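Local coordinates for lactate dehydrogenase, adjacent gene encodes predicted malate dehydrogenase (Cryptosporidium parvum, PDB 4ND2), which probably catalyses the NAD-dependent interconversion of (S)-lactate and pyruvate, and binds pyruvate together with an acetylpyridine analogue of NAD, at residues I10-I15 with V31-I36; G43-I48 with S59-T64; D88-L93 with I120-D125. All coordinates share one frame; numbering follows the deposited sequence.

In the fold
All three interactions lie in the NAD-binding Rossmann domain and are largely buried. Interactions 1 and 2 share a parallel sheet: strand 30-34 serves the first and its neighbour, the outermost strand 61-64, the second, and Leu33 N probably donates to Ile62 O between them. Interaction 1 combines hydrogen bonds with an Ile10-Phe34 apolar contact and holds the adenine ribose and the phosphates. Interaction 2, at the sheet edge, has no hydrogen bond between its segments and rests on methyl groups packed on backbone and on each other, while Asp47 of its helix bonds to another subunit. Interaction 3 binds the ribose next to the acetylpyridine and also pyruvate; Ile15 touches Ile120 between interactions 1 and 3.

Interaction 1: I10-I15 with V31-I36; sequences IGSGQI and VVLFDI. With A3D (3-acetylpyridine adenine dinucleotide), chain C.
Ser12 has more surface covered by 31-36 than any other residue of 10-15, because it lies where the glycine-rich loop of the first beta-alpha-beta unit of the Rossmann fold passes the end of strand 30-34. It reaches across with two groups. Its backbone N donates to Asp35 OD2 at 2.7 Å, nearly straight (169°) and on the anti side of the carboxylate. Its OG stands beside its own backbone N, anti to the carbonyl carbon (chi1 -55°), and there makes a weak hydrogen bond to Phe34 O at 3.0 Å. A short hydroxyl side chain suits this place beside Phe34 O and the methyl CD2 of Leu33.

Phe34 O has a second donor in Gly11 N, at 2.7 Å. Just before it, Ile10 and Phe34 form the last parallel bridge between the strands and put their side chains on the same face of the sheet, where Ile10 CD1 packs 3.9 Å from Phe34 CB. The phenyl ring turns its edge to the adenine, with C2A in the ring plane, and stacks with Tyr67.

Gly11 and Gly13 suit their places: Gly11 has a positive phi (107°), and Gly13, the N-cap of helix 14-26, lies with its CA against A3D O5B. The first amides of that helix, Gln14 N and Ile15 N, donate to the phosphate oxygens O1A and O2N, where the helix end probably favours negative charge. Asp35, an acid usual in NAD-dependent Rossmann domains, takes both hydroxyls of the adenine ribose: O3B donates to OD2 at 2.8 Å and O2B to OD1 at 2.6 Å.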
loop_
_atom_site.group_PDB
_atom_site.type_symbol
_atom_site.label_atom_id
_atom_site.label_comp_id
_atom_site.label_asym_id
_atom_site.label_seq_id
_atom_site.Cartn_x
_atom_site.Cartn_y
_atom_site.Cartn_z
ATOM N N ILE A 10 -24.788 3.900 4.687
ATOM C CA ILE A 10 -26.219 3.738 4.956
ATOM C C ILE A 10 -26.737 2.560 4.142
ATOM O O ILE A 10 -26.929 2.665 2.928
ATOM C CB ILE A 10 -27.023 5.012 4.614
ATOM C CG1 ILE A 10 -26.352 6.263 5.198
ATOM C CG2 ILE A 10 -28.459 4.888 5.111
ATOM C CD1 ILE A 10 -26.061 6.197 6.685
ATOM N N GLY A 11 -26.954 1.438 4.821
ATOM C CA GLY A 11 -27.310 0.184 4.172
ATOM C C GLY A 11 -26.112 -0.738 4.215
ATOM O O GLY A 11 -25.080 -0.449 3.605
ATOM N N SER A 12 -26.246 -1.845 4.941
ATOM C CA SER A 12 -25.130 -2.750 5.202
ATOM C C SER A 12 -25.326 -4.101 4.526
ATOM O O SER A 12 -25.025 -5.150 5.101
ATOM C CB SER A 12 -24.952 -2.921 6.711
ATOM O OG SER A 12 -24.804 -1.652 7.329
ATOM N N GLY A 13 -25.824 -4.068 3.293
ATOM C CA GLY A 13 -25.969 -5.273 2.490
ATOM C C GLY A 13 -24.686 -5.600 1.750
ATOM O O GLY A 13 -23.588 -5.348 2.248
ATOM N N GLN A 14 -24.829 -6.153 0.549
ATOM C CA GLN A 14 -23.686 -6.636 -0.227
ATOM C C GLN A 14 -22.649 -5.539 -0.460
ATOM O O GLN A 14 -21.472 -5.720 -0.163
ATOM C CB GLN A 14 -24.151 -7.200 -1.574
ATOM C CG GLN A 14 -24.990 -8.468 -1.482
ATOM C CD GLN A 14 -24.166 -9.690 -1.122
ATOM O OE1 GLN A 14 -23.731 -9.842 0.019
ATOM N NE2 GLN A 14 -23.955 -10.574 -2.093
ATOM N N ILE A 15 -23.094 -4.399 -0.973
ATOM C CA ILE A 15 -22.187 -3.288 -1.271
ATOM C C ILE A 15 -21.670 -2.625 -0.000
ATOM O O ILE A 15 -20.472 -2.383 0.126
ATOM C CB ILE A 15 -22.860 -2.237 -2.174
ATOM C CG1 ILE A 15 -23.083 -2.842 -3.558
ATOM C CG2 ILE A 15 -21.999 -0.983 -2.288
ATOM C CD1 ILE A 15 -23.992 -2.033 -4.447
ATOM N N VAL A 31 -15.471 3.737 10.097
ATOM C CA VAL A 31 -16.697 3.418 9.381
ATOM C C VAL A 31 -17.858 3.192 10.347
ATOM O O VAL A 31 -17.704 2.512 11.359
ATOM C CB VAL A 31 -16.518 2.153 8.517
ATOM C CG1 VAL A 31 -17.817 1.799 7.803
ATOM C CG2 VAL A 31 -15.389 2.352 7.515
ATOM N N VAL A 32 -19.011 3.771 10.022
ATOM C CA VAL A 32 -20.264 3.453 10.698
ATOM C C VAL A 32 -21.176 2.752 9.697
ATOM O O VAL A 32 -21.631 3.366 8.731
ATOM C CB VAL A 32 -20.963 4.715 11.242
ATOM C CG1 VAL A 32 -22.304 4.360 11.877
ATOM C CG2 VAL A 32 -20.065 5.418 12.247
ATOM N N LEU A 33 -21.415 1.462 9.921
ATOM C CA LEU A 33 -22.355 0.691 9.114
ATOM C C LEU A 33 -23.760 0.841 9.696
ATOM O O LEU A 33 -24.037 0.354 10.793
ATOM C CB LEU A 33 -21.962 -0.791 9.080
ATOM C CG LEU A 33 -20.919 -1.211 8.044
ATOM C CD1 LEU A 33 -20.315 -2.560 8.407
ATOM C CD2 LEU A 33 -21.524 -1.254 6.646
ATOM N N PHE A 34 -24.634 1.522 8.959
ATOM C CA PHE A 34 -26.019 1.730 9.378
ATOM C C PHE A 34 -26.949 0.789 8.620
ATOM O O PHE A 34 -26.800 0.593 7.414
ATOM C CB PHE A 34 -26.441 3.186 9.134
ATOM C CG PHE A 34 -27.872 3.478 9.507
ATOM C CD1 PHE A 34 -28.182 4.039 10.739
ATOM C CD2 PHE A 34 -28.913 3.192 8.626
ATOM C CE1 PHE A 34 -29.498 4.307 11.087
ATOM C CE2 PHE A 34 -30.230 3.457 8.970
ATOM C CZ PHE A 34 -30.523 4.017 10.201
ATOM N N ASP A 35 -27.913 0.210 9.331
ATOM C CA ASP A 35 -28.987 -0.546 8.693
ATOM C C ASP A 35 -30.198 -0.623 9.616
ATOM O O ASP A 35 -30.061 -0.544 10.837
ATOM C CB ASP A 35 -28.515 -1.954 8.320
ATOM C CG ASP A 35 -29.245 -2.516 7.109
ATOM O OD1 ASP A 35 -30.476 -2.737 7.188
ATOM O OD2 ASP A 35 -28.579 -2.748 6.073
ATOM N N ILE A 36 -31.380 -0.763 9.022
ATOM C CA ILE A 36 -32.614 -0.949 9.791
ATOM C C ILE A 36 -32.818 -2.411 10.187
ATOM O O ILE A 36 -33.567 -2.698 11.115
ATOM C CB ILE A 36 -33.864 -0.439 9.038
ATOM C CG1 ILE A 36 -34.079 -1.200 7.722
ATOM C CG2 ILE A 36 -33.751 1.057 8.783
ATOM C CD1 ILE A 36 -35.437 -0.963 7.100
HETATM P PA A3D C . -28.658 -5.436 -0.652
HETATM O O1A A3D C . -27.582 -6.469 -0.461
HETATM O O2A A3D C . -30.095 -5.876 -0.759
HETATM O O5B A3D C . -28.552 -4.369 0.538
HETATM C C5B A3D C . -29.534 -3.364 0.756
HETATM C C4B A3D C . -29.521 -3.029 2.240
HETATM O O4B A3D C . -30.297 -1.855 2.483
HETATM C C3B A3D C . -30.116 -4.146 3.097
HETATM O O3B A3D C . -29.165 -4.617 4.058
HETATM C C2B A3D C . -31.320 -3.511 3.769
HETATM O O2B A3D C . -31.544 -3.964 5.107
HETATM C C1B A3D C . -30.970 -2.036 3.726
HETATM N N9A A3D C . -32.143 -1.148 3.854
HETATM C C8A A3D C . -33.385 -1.333 3.366
HETATM N N7A A3D C . -34.182 -0.288 3.703
HETATM C C5A A3D C . -33.444 0.575 4.419
HETATM C C6A A3D C . -33.660 1.877 5.081
HETATM N N6A A3D C . -34.872 2.485 5.046
HETATM N N1A A3D C . -32.605 2.437 5.719
HETATM C C2A A3D C . -31.391 1.853 5.769
HETATM N N3A A3D C . -31.130 0.669 5.188
HETATM C C4A A3D C . -32.097 0.002 4.513
HETATM O O3 A3D C . -28.363 -4.525 -1.954
HETATM P PN A3D C . -26.895 -4.215 -2.558
HETATM O O1N A3D C . -26.468 -5.386 -3.397
HETATM O O2N A3D C . -25.987 -3.712 -1.469
HETATM O O5D A3D C . -27.230 -2.974 -3.523
HETATM C C5D A3D C . -27.653 -1.744 -2.945
HETATM C C4D A3D C . -28.151 -0.767 -4.004
HETATM O O4D A3D C . -27.070 -0.384 -4.863
HETATM C C3D A3D C . -29.238 -1.344 -4.907
HETATM O O3D A3D C . -30.267 -0.374 -5.105
HETATM C C2D A3D C . -28.537 -1.606 -6.219
HETATM O O2D A3D C . -29.394 -1.519 -7.361
HETATM C C1D A3D C . -27.503 -0.494 -6.219
HETATM N N1N A3D C . -26.375 -0.729 -7.118
HETATM C C2N A3D C . -25.997 0.270 -7.930
HETATM C C3N A3D C . -24.934 0.110 -8.807
HETATM C C7N A3D C . -24.510 1.226 -9.712
HETATM O O7N A3D C . -23.619 1.011 -10.508
HETATM C C8N A3D C . -25.162 2.572 -9.621
HETATM C C4N A3D C . -24.257 -1.102 -8.835
HETATM C C5N A3D C . -24.663 -2.120 -7.984
HETATM C C6N A3D C . -25.735 -1.907 -7.130
#

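Interaction 2: G43-I48 with S59-T64; sequences GKALDI and SKVIGT
Ala45 and Val61 bring helix 40-55 against strand 61-64, the edge strand of the parallel sheet, in the second beta-alpha-beta crossover of the Rossmann domain. The short axes of 43-48 and 61-64 run nearly antiparallel (169°) and come within 6.5 Å of each other.

The closest contacts are of a methyl group on backbone. Ala45 CB points toward the strand and meets Gly63 N at 3.4 Å and the carbonyl carbon of Ile62, Ile62 C, at 3.5 Å. Alanine suits so near an approach because its side chain ends at CB, and Gly63 matches it by presenting bare backbone on the side that faces the helix.

Val61 adds contacts of side chain on side chain, spreading its two methyls between two helix residues. CG1, anti to the backbone N (chi1 -177°), lies 4.1 Å from Ala45 CB, while CG2 touches Ile48 CG2, one turn further on, at 4.0 Å, the Val61 and Ile48 side chains crossing at about a right angle. Beta-branched valine and isoleucine suit this packing, each offering a methyl close to the backbone, and Val61 also touches Val31 of the next strand.

Polar groups of the helix bond elsewhere. Lys44 NZ reaches back to Ser12 O of the glycine-rich loop, and Asp47 accepts from the backbone N atoms of Tyr233, Phe234 and Ala235 of a neighbouring subunit.

No hydrogen bond crosses between 43-48 and 59-64, which implies that their fit rests on the shape of small apolar groups, the directional bonds of these segments being made to other partners.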
loop_
_atom_site.group_PDB
_atom_site.type_symbol
_atom_site.label_atom_id
_atom_site.label_comp_id
_atom_site.label_asym_id
_atom_site.label_seq_id
_atom_site.Cartn_x
_atom_site.Cartn_y
_atom_site.Cartn_z
ATOM N N GLY A 43 -23.020 -7.602 13.013
ATOM C CA GLY A 43 -22.268 -8.805 12.668
ATOM C C GLY A 43 -21.142 -8.538 11.682
ATOM O O GLY A 43 -20.025 -9.027 11.857
ATOM N N LYS A 44 -21.438 -7.755 10.648
ATOM C CA LYS A 44 -20.430 -7.386 9.655
ATOM C C LYS A 44 -19.341 -6.504 10.266
ATOM O O LYS A 44 -18.163 -6.683 9.973
ATOM C CB LYS A 44 -21.083 -6.693 8.454
ATOM C CG LYS A 44 -21.964 -7.629 7.641
ATOM C CD LYS A 44 -22.401 -7.023 6.316
ATOM C CE LYS A 44 -23.275 -8.003 5.546
ATOM N NZ LYS A 44 -23.716 -7.475 4.226
ATOM N N ALA A 45 -19.734 -5.568 11.125
ATOM C CA ALA A 45 -18.777 -4.680 11.789
ATOM C C ALA A 45 -17.815 -5.438 12.709
ATOM O O ALA A 45 -16.617 -5.148 12.731
ATOM C CB ALA A 45 -19.507 -3.593 12.564
ATOM N N LEU A 46 -18.337 -6.402 13.467
ATOM C CA LEU A 46 -17.501 -7.221 14.351
ATOM C C LEU A 46 -16.515 -8.060 13.544
ATOM O O LEU A 46 -15.335 -8.147 13.885
ATOM C CB LEU A 46 -18.359 -8.145 15.223
ATOM C CG LEU A 46 -19.240 -7.483 16.286
ATOM C CD1 LEU A 46 -20.184 -8.514 16.890
ATOM C CD2 LEU A 46 -18.398 -6.824 17.367
ATOM N N ASP A 47 -17.017 -8.673 12.477
ATOM C CA ASP A 47 -16.210 -9.503 11.584
ATOM C C ASP A 47 -15.087 -8.678 10.952
ATOM O O ASP A 47 -13.926 -9.076 10.978
ATOM C CB ASP A 47 -17.114 -10.107 10.501
ATOM C CG ASP A 47 -16.414 -11.149 9.640
ATOM O OD1 ASP A 47 -15.270 -11.551 9.940
ATOM O OD2 ASP A 47 -17.029 -11.572 8.639
ATOM N N ILE A 48 -15.439 -7.519 10.403
ATOM C CA ILE A 48 -14.454 -6.633 9.775
ATOM C C ILE A 48 -13.460 -6.096 10.815
ATOM O O ILE A 48 -12.267 -5.969 10.531
ATOM C CB ILE A 48 -15.151 -5.483 9.011
ATOM C CG1 ILE A 48 -15.903 -6.049 7.801
ATOM C CG2 ILE A 48 -14.146 -4.429 8.556
ATOM C CD1 ILE A 48 -16.951 -5.115 7.236
ATOM N N SER A 59 -8.411 1.526 11.895
ATOM C CA SER A 59 -9.773 1.987 11.624
ATOM C C SER A 59 -10.764 1.310 12.566
ATOM O O SER A 59 -10.671 0.106 12.800
ATOM C CB SER A 59 -10.186 1.679 10.179
ATOM O OG SER A 59 -9.532 2.522 9.254
ATOM N N LYS A 60 -11.695 2.093 13.105
ATOM C CA LYS A 60 -12.814 1.556 13.874
ATOM C C LYS A 60 -14.008 1.352 12.952
ATOM O O LYS A 60 -14.342 2.234 12.158
ATOM C CB LYS A 60 -13.202 2.506 15.006
ATOM C CG LYS A 60 -12.055 2.836 15.939
ATOM C CD LYS A 60 -12.538 3.303 17.302
ATOM C CE LYS A 60 -11.366 3.748 18.165
ATOM N NZ LYS A 60 -10.426 2.627 18.446
ATOM N N VAL A 61 -14.640 0.187 13.062
ATOM C CA VAL A 61 -15.814 -0.153 12.264
ATOM C C VAL A 61 -16.913 -0.624 13.211
ATOM O O VAL A 61 -16.754 -1.648 13.878
ATOM C CB VAL A 61 -15.498 -1.262 11.237
ATOM C CG1 VAL A 61 -16.713 -1.550 10.362
ATOM C CG2 VAL A 61 -14.299 -0.871 10.379
ATOM N N ILE A 62 -18.009 0.132 13.280
ATOM C CA ILE A 62 -19.144 -0.208 14.148
ATOM C C ILE A 62 -20.441 -0.339 13.353
ATOM O O ILE A 62 -20.594 0.263 12.287
ATOM C CB ILE A 62 -19.337 0.822 15.283
ATOM C CG1 ILE A 62 -19.683 2.211 14.730
ATOM C CG2 ILE A 62 -18.085 0.893 16.145
ATOM C CD1 ILE A 62 -20.076 3.213 15.794
ATOM N N GLY A 63 -21.365 -1.135 13.888
ATOM C CA GLY A 63 -22.681 -1.344 13.293
ATOM C C GLY A 63 -23.748 -0.699 14.157
ATOM O O GLY A 63 -23.652 -0.722 15.384
ATOM N N THR A 64 -24.765 -0.120 13.522
ATOM C CA THR A 64 -25.798 0.616 14.247
ATOM C C THR A 64 -27.123 0.686 13.491
ATOM O O THR A 64 -27.176 0.466 12.278
ATOM C CB THR A 64 -25.334 2.054 14.558
ATOM O OG1 THR A 64 -26.306 2.714 15.377
ATOM C CG2 THR A 64 -25.127 2.857 13.279
#

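Interaction 3: D88-L93 with I120-D125; sequences DDRSEL and ITNPLD. With A3D (3-acetylpyridine adenine dinucleotide), chain C; PYR (pyruvic acid), chain D.
The guanidinium of Arg90 and the amide of Asn122 have planes 72° apart, with pyruvate O3 and Asn122 ND2 at the guanidinium edge. Arg90 NE donates to the pyruvate keto oxygen O3 at 2.8 Å, and NH2 to the carboxylate oxygen OXT, which lies in the guanidinium plane, at 2.9 Å; Trp220 makes a cation-pi contact with Arg90. The extended chain of Arg90 runs past the amide, its CD 3.6 Å from Asn122 OD1. A long, charged side chain suits a residue that must reach the substrate from a loop.

Asn122 uses both ends of its amide. ND2 donates to pyruvate O3 at 3.0 Å and to the ribose hydroxyl O2D of the cofactor at 3.1 Å. OD1 accepts Leu124 N on a lone pair in the carbonyl plane, an Asx turn that fixes the amide's rotation. In this lactate dehydrogenase active site, O3 thus receives N-H groups from both segments, which would polarise the keto group for reduction. His177, the predicted proton acceptor, touches both side chains.

Behind the polar tips, side-chain carbons pack on backbone. Pro123, preceded by a cis peptide bond, is the N-cap of helix 124-135; its CB lies 3.9 Å from Ser91 CA and its CD faces Arg90 O. Leu93 CB lies beside Asn122 O, which accepts a hydrogen bond from Asn97 ND2, and Leu93 CD1 comes to 3.8 Å from the cofactor's O2D. At the start of the 3-10 turn, Asp89 OD1 takes Ser91 N on its anti lone pair, a second Asx turn, and Ser91 OG from above the carboxylate plane.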
loop_
_atom_site.group_PDB
_atom_site.type_symbol
_atom_site.label_atom_id
_atom_site.label_comp_id
_atom_site.label_asym_id
_atom_site.label_seq_id
_atom_site.Cartn_x
_atom_site.Cartn_y
_atom_site.Cartn_z
ATOM N N ASP A 88 -35.242 -6.438 -15.529
ATOM C CA ASP A 88 -34.855 -5.911 -16.842
ATOM C C ASP A 88 -34.257 -4.503 -16.800
ATOM O O ASP A 88 -33.404 -4.178 -17.624
ATOM C CB ASP A 88 -36.066 -5.909 -17.782
ATOM C CG ASP A 88 -36.646 -7.296 -17.995
ATOM O OD1 ASP A 88 -35.865 -8.260 -18.150
ATOM O OD2 ASP A 88 -37.889 -7.423 -18.014
ATOM N N ASP A 89 -34.712 -3.670 -15.862
ATOM C CA ASP A 89 -34.280 -2.273 -15.791
ATOM C C ASP A 89 -34.099 -1.816 -14.344
ATOM O O ASP A 89 -34.906 -2.146 -13.474
ATOM C CB ASP A 89 -35.301 -1.369 -16.492
ATOM C CG ASP A 89 -34.742 0.012 -16.817
ATOM O OD1 ASP A 89 -34.513 0.816 -15.886
ATOM O OD2 ASP A 89 -34.543 0.302 -18.016
ATOM N N ARG A 90 -33.050 -1.028 -14.112
ATOM C CA ARG A 90 -32.754 -0.471 -12.790
ATOM C C ARG A 90 -33.900 0.389 -12.244
ATOM O O ARG A 90 -34.025 0.559 -11.031
ATOM C CB ARG A 90 -31.486 0.389 -12.843
ATOM C CG ARG A 90 -30.195 -0.343 -13.186
ATOM C CD ARG A 90 -29.117 0.677 -13.528
ATOM N NE ARG A 90 -27.814 0.099 -13.859
ATOM C CZ ARG A 90 -27.414 -0.267 -15.080
ATOM N NH1 ARG A 90 -28.220 -0.164 -16.135
ATOM N NH2 ARG A 90 -26.192 -0.758 -15.247
ATOM N N SER A 91 -34.723 0.934 -13.138
ATOM C CA SER A 91 -35.824 1.819 -12.750
ATOM C C SER A 91 -36.986 1.099 -12.051
ATOM O O SER A 91 -37.872 1.749 -11.506
ATOM C CB SER A 91 -36.349 2.571 -13.975
ATOM O OG SER A 91 -36.925 1.675 -14.908
ATOM N N GLU A 92 -36.981 -0.232 -12.066
ATOM C CA GLU A 92 -37.982 -1.023 -11.340
ATOM C C GLU A 92 -37.986 -0.721 -9.836
ATOM O O GLU A 92 -39.007 -0.888 -9.172
ATOM C CB GLU A 92 -37.743 -2.516 -11.557
ATOM C CG GLU A 92 -38.013 -2.988 -12.979
ATOM C CD GLU A 92 -37.426 -4.357 -13.267
ATOM O OE1 GLU A 92 -37.156 -4.646 -14.452
ATOM O OE2 GLU A 92 -37.230 -5.145 -12.313
ATOM N N LEU A 93 -36.845 -0.277 -9.313
ATOM C CA LEU A 93 -36.701 0.055 -7.895
ATOM C C LEU A 93 -37.085 1.502 -7.569
ATOM O O LEU A 93 -36.975 1.920 -6.415
ATOM C CB LEU A 93 -35.251 -0.183 -7.452
ATOM C CG LEU A 93 -34.634 -1.548 -7.771
ATOM C CD1 LEU A 93 -33.161 -1.570 -7.388
ATOM C CD2 LEU A 93 -35.395 -2.660 -7.063
ATOM N N ILE A 120 -25.453 5.421 -4.207
ATOM C CA ILE A 120 -25.291 4.212 -5.022
ATOM C C ILE A 120 -26.655 3.603 -5.385
ATOM O O ILE A 120 -26.803 3.002 -6.446
ATOM C CB ILE A 120 -24.409 3.166 -4.305
ATOM C CG1 ILE A 120 -23.036 3.774 -3.981
ATOM C CG2 ILE A 120 -24.263 1.908 -5.157
ATOM C CD1 ILE A 120 -22.082 2.838 -3.276
ATOM N N THR A 121 -27.640 3.771 -4.502
ATOM C CA THR A 121 -29.007 3.269 -4.703
ATOM C C THR A 121 -29.553 3.540 -6.106
ATOM O O THR A 121 -29.504 4.675 -6.582
ATOM C CB THR A 121 -29.962 3.914 -3.676
ATOM O OG1 THR A 121 -29.431 3.744 -2.356
ATOM C CG2 THR A 121 -31.351 3.293 -3.752
ATOM N N ASN A 122 -30.069 2.493 -6.753
ATOM C CA ASN A 122 -30.659 2.604 -8.095
ATOM C C ASN A 122 -32.149 2.951 -8.049
ATOM O O ASN A 122 -32.818 2.659 -7.051
ATOM C CB ASN A 122 -30.478 1.302 -8.885
ATOM C CG ASN A 122 -29.218 1.295 -9.735
ATOM O OD1 ASN A 122 -28.863 2.301 -10.348
ATOM N ND2 ASN A 122 -28.551 0.146 -9.796
ATOM N N PRO A 123 -32.676 3.571 -9.125
ATOM C CA PRO A 123 -31.988 4.017 -10.346
ATOM C C PRO A 123 -31.138 5.263 -10.093
ATOM O O PRO A 123 -31.664 6.322 -9.746
ATOM C CB PRO A 123 -33.137 4.323 -11.309
ATOM C CG PRO A 123 -34.278 4.680 -10.427
ATOM C CD PRO A 123 -34.125 3.843 -9.188
ATOM N N LEU A 124 -29.833 5.119 -10.297
ATOM C CA LEU A 124 -28.820 6.028 -9.746
ATOM C C LEU A 124 -29.065 7.527 -9.952
ATOM O O LEU A 124 -29.161 8.281 -8.982
ATOM C CB LEU A 124 -27.443 5.643 -10.304
ATOM C CG LEU A 124 -26.187 6.318 -9.740
ATOM C CD1 LEU A 124 -25.922 7.684 -10.364
ATOM C CD2 LEU A 124 -26.244 6.410 -8.223
ATOM N N ASP A 125 -29.153 7.959 -11.205
ATOM C CA ASP A 125 -29.202 9.395 -11.512
ATOM C C ASP A 125 -30.446 10.075 -10.944
ATOM O O ASP A 125 -30.371 11.196 -10.438
ATOM C CB ASP A 125 -29.119 9.624 -13.022
ATOM C CG ASP A 125 -27.854 9.052 -13.620
ATOM O OD1 ASP A 125 -26.818 9.748 -13.617
ATOM O OD2 ASP A 125 -27.899 7.898 -14.085
HETATM P PA A3D C . -28.658 -5.436 -0.652
HETATM O O1A A3D C . -27.582 -6.469 -0.461
HETATM O O2A A3D C . -30.095 -5.876 -0.759
HETATM O O5B A3D C . -28.552 -4.369 0.538
HETATM C C5B A3D C . -29.534 -3.364 0.756
HETATM C C4B A3D C . -29.521 -3.029 2.240
HETATM O O4B A3D C . -30.297 -1.855 2.483
HETATM C C3B A3D C . -30.116 -4.146 3.097
HETATM O O3B A3D C . -29.165 -4.617 4.058
HETATM C C2B A3D C . -31.320 -3.511 3.769
HETATM O O2B A3D C . -31.544 -3.964 5.107
HETATM C C1B A3D C . -30.970 -2.036 3.726
HETATM N N9A A3D C . -32.143 -1.148 3.854
HETATM C C8A A3D C . -33.385 -1.333 3.366
HETATM N N7A A3D C . -34.182 -0.288 3.703
HETATM C C5A A3D C . -33.444 0.575 4.419
HETATM C C6A A3D C . -33.660 1.877 5.081
HETATM N N6A A3D C . -34.872 2.485 5.046
HETATM N N1A A3D C . -32.605 2.437 5.719
HETATM C C2A A3D C . -31.391 1.853 5.769
HETATM N N3A A3D C . -31.130 0.669 5.188
HETATM C C4A A3D C . -32.097 0.002 4.513
HETATM O O3 A3D C . -28.363 -4.525 -1.954
HETATM P PN A3D C . -26.895 -4.215 -2.558
HETATM O O1N A3D C . -26.468 -5.386 -3.397
HETATM O O2N A3D C . -25.987 -3.712 -1.469
HETATM O O5D A3D C . -27.230 -2.974 -3.523
HETATM C C5D A3D C . -27.653 -1.744 -2.945
HETATM C C4D A3D C . -28.151 -0.767 -4.004
HETATM O O4D A3D C . -27.070 -0.384 -4.863
HETATM C C3D A3D C . -29.238 -1.344 -4.907
HETATM O O3D A3D C . -30.267 -0.374 -5.105
HETATM C C2D A3D C . -28.537 -1.606 -6.219
HETATM O O2D A3D C . -29.394 -1.519 -7.361
HETATM C C1D A3D C . -27.503 -0.494 -6.219
HETATM N N1N A3D C . -26.375 -0.729 -7.118
HETATM C C2N A3D C . -25.997 0.270 -7.930
HETATM C C3N A3D C . -24.934 0.110 -8.807
HETATM C C7N A3D C . -24.510 1.226 -9.712
HETATM O O7N A3D C . -23.619 1.011 -10.508
HETATM C C8N A3D C . -25.162 2.572 -9.621
HETATM C C4N A3D C . -24.257 -1.102 -8.835
HETATM C C5N A3D C . -24.663 -2.120 -7.984
HETATM C C6N A3D C . -25.735 -1.907 -7.130
HETATM C C PYR D . -24.542 -2.101 -12.272
HETATM O O PYR D . -23.887 -3.138 -12.017
HETATM O OXT PYR D . -24.175 -1.313 -13.173
HETATM C CA PYR D . -25.766 -1.807 -11.524
HETATM O O3 PYR D . -26.272 -0.699 -11.603
HETATM C CB PYR D . -26.384 -2.875 -10.672
#